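Local coordinates for protein tyrosine phosphatase (PDB 5NCR) that is a homodimeric viral tyrosine phosphatase of the dual-specificity family with triple substrate specificity, and probably also dephosphorylates phosphoserine in proteins, at residues A45-D50 and Y66-G71. The protein carries 2 engineered substitutions. Sequence-based numbering, arbitrary orientation.
Sequences AVLRGD and YSTPAG
Leu47 meets Tyr66, Thr68 and Pro69 with the two methyls of its branched end, and no hydrogen bond joins 45-50 to 66-71. One methyl, CD1, sits over a face of the Tyr66 ring as a CH-pi contact, 4.0 Å from the ring centroid and 14° off the normal; the two side chains cross at about a right angle. The other, CD2, also brushes Tyr66 CE1, packs 3.8 Å from Pro69 CD, an apolar ring carbon, lies equally close to Thr68 CG2, and rests 3.6 Å from the carbonyl oxygen Ser67 O. With CG anti to the carbonyl carbon and beside the backbone N (chi1 -61°), Leu47 reaches across to the loop, and its forked end can touch the aromatic face and the proline ring at once.

Thr68 lends its methyl CG2 to this apolar patch, at the edge of the Tyr66 ring and in its plane, while OG1 bonds to Ile72 O within the loop. Tyr66 is amphipathic in use: its ring takes Leu47 on one face, its side chain also touches Leu58 and Ala74 of the sheet, and its hydroxyl is hydrogen-bonded to His111.

The turn after the helix has its own polar links. Gly49, lacking a CB, readily adopts positive phi (77°) in a Schellman motif, where Asp50 N bonds to Ala45 O at 2.8 Å and Gly49 N to Val46 O. Arg48 NE gives Asp50 OD2, in the guanidinium plane, a weak hydrogen bond of 3.4 Å within a salt bridge.

The arrangement is surface packing in the dual-specificity phosphatase domain: the Schellman-capped C-terminal end of helix 40-47 rests against the loop joining parallel strands 57-60 and 73-76.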
loop_
_atom_site.group_PDB
_atom_site.type_symbol
_atom_site.label_atom_id
_atom_site.label_comp_id
_atom_site.label_asym_id
_atom_site.label_seq_id
_atom_site.Cartn_x
_atom_site.Cartn_y
_atom_site.Cartn_z
ATOM N N ALA B 45 3.549 4.058 36.033
ATOM C CA ALA B 45 4.353 5.237 36.360
ATOM C C ALA B 45 3.450 6.431 36.692
ATOM O O ALA B 45 3.716 7.130 37.666
ATOM C CB ALA B 45 5.306 5.572 35.214
ATOM N N VAL B 46 2.368 6.635 35.918
ATOM C CA VAL B 46 1.363 7.694 36.145
ATOM C C VAL B 46 0.729 7.500 37.540
ATOM O O VAL B 46 0.733 8.425 38.352
ATOM C CB VAL B 46 0.268 7.751 35.021
ATOM C CG1 VAL B 46 -0.806 8.801 35.326
ATOM C CG2 VAL B 46 0.884 8.008 33.646
ATOM N N LEU B 47 0.235 6.276 37.813
ATOM C CA LEU B 47 -0.423 5.899 39.067
ATOM C C LEU B 47 0.480 5.989 40.317
ATOM O O LEU B 47 -0.041 6.257 41.401
ATOM C CB LEU B 47 -1.070 4.512 38.957
ATOM C CG LEU B 47 -2.156 4.371 37.885
ATOM C CD1 LEU B 47 -2.315 2.938 37.481
ATOM C CD2 LEU B 47 -3.486 4.992 38.338
ATOM N N ARG B 48 1.814 5.800 40.164
ATOM C CA ARG B 48 2.783 5.915 41.275
ATOM C C ARG B 48 3.120 7.392 41.546
ATOM O O ARG B 48 3.824 7.691 42.513
ATOM C CB ARG B 48 4.109 5.203 40.933
ATOM C CG ARG B 48 4.101 3.682 40.938
ATOM C CD ARG B 48 5.501 3.087 40.768
ATOM N NE ARG B 48 6.358 3.803 39.810
ATOM C CZ ARG B 48 6.590 3.409 38.560
ATOM N NH1 ARG B 48 6.022 2.308 38.086
ATOM N NH2 ARG B 48 7.390 4.118 37.773
ATOM N N GLY B 49 2.678 8.281 40.653
ATOM C CA GLY B 49 2.993 9.702 40.711
ATOM C C GLY B 49 4.410 9.958 40.224
ATOM O O GLY B 49 5.018 10.962 40.593
ATOM N N ASP B 50 4.938 9.043 39.379
ATOM C CA ASP B 50 6.286 9.067 38.818
ATOM C C ASP B 50 6.348 9.619 37.385
ATOM O O ASP B 50 7.426 9.657 36.796
ATOM C CB ASP B 50 6.883 7.645 38.875
ATOM C CG ASP B 50 7.293 7.184 40.258
ATOM O OD1 ASP B 50 6.581 7.521 41.235
ATOM O OD2 ASP B 50 8.320 6.475 40.366
ATOM N N TYR B 66 -8.319 -0.740 37.853
ATOM C CA TYR B 66 -7.441 -0.185 38.886
ATOM C C TYR B 66 -8.048 1.086 39.483
ATOM O O TYR B 66 -8.916 1.722 38.868
ATOM C CB TYR B 66 -6.007 0.070 38.366
ATOM C CG TYR B 66 -5.937 0.954 37.137
ATOM C CD1 TYR B 66 -6.176 2.322 37.222
ATOM C CD2 TYR B 66 -5.609 0.425 35.891
ATOM C CE1 TYR B 66 -6.139 3.137 36.094
ATOM C CE2 TYR B 66 -5.547 1.237 34.752
ATOM C CZ TYR B 66 -5.818 2.593 34.860
ATOM O OH TYR B 66 -5.770 3.409 33.765
ATOM N N SER B 67 -7.568 1.451 40.685
ATOM C CA SER B 67 -7.958 2.658 41.395
ATOM C C SER B 67 -7.058 3.776 40.894
ATOM O O SER B 67 -5.897 3.530 40.561
ATOM C CB SER B 67 -7.766 2.472 42.901
ATOM O OG SER B 67 -7.759 3.697 43.621
ATOM N N THR B 68 -7.583 5.002 40.868
ATOM C CA THR B 68 -6.817 6.172 40.447
ATOM C C THR B 68 -6.631 7.175 41.585
ATOM O O THR B 68 -7.566 7.385 42.372
ATOM C CB THR B 68 -7.472 6.858 39.254
ATOM O OG1 THR B 68 -8.889 6.892 39.436
ATOM C CG2 THR B 68 -7.091 6.217 37.940
ATOM N N PRO B 69 -5.465 7.868 41.643
ATOM C CA PRO B 69 -5.297 8.911 42.666
ATOM C C PRO B 69 -6.202 10.101 42.336
ATOM O O PRO B 69 -6.770 10.167 41.228
ATOM C CB PRO B 69 -3.816 9.272 42.565
ATOM C CG PRO B 69 -3.466 8.974 41.149
ATOM C CD PRO B 69 -4.277 7.781 40.764
ATOM N N ALA B 70 -6.352 11.022 43.301
ATOM C CA ALA B 70 -7.177 12.218 43.169
ATOM C C ALA B 70 -6.737 13.048 41.969
ATOM O O ALA B 70 -5.539 13.198 41.733
ATOM C CB ALA B 70 -7.081 13.047 44.444
ATOM N N GLY B 71 -7.708 13.540 41.207
ATOM C CA GLY B 71 -7.462 14.371 40.033
ATOM C C GLY B 71 -7.312 13.613 38.729
ATOM O O GLY B 71 -7.261 14.238 37.666
#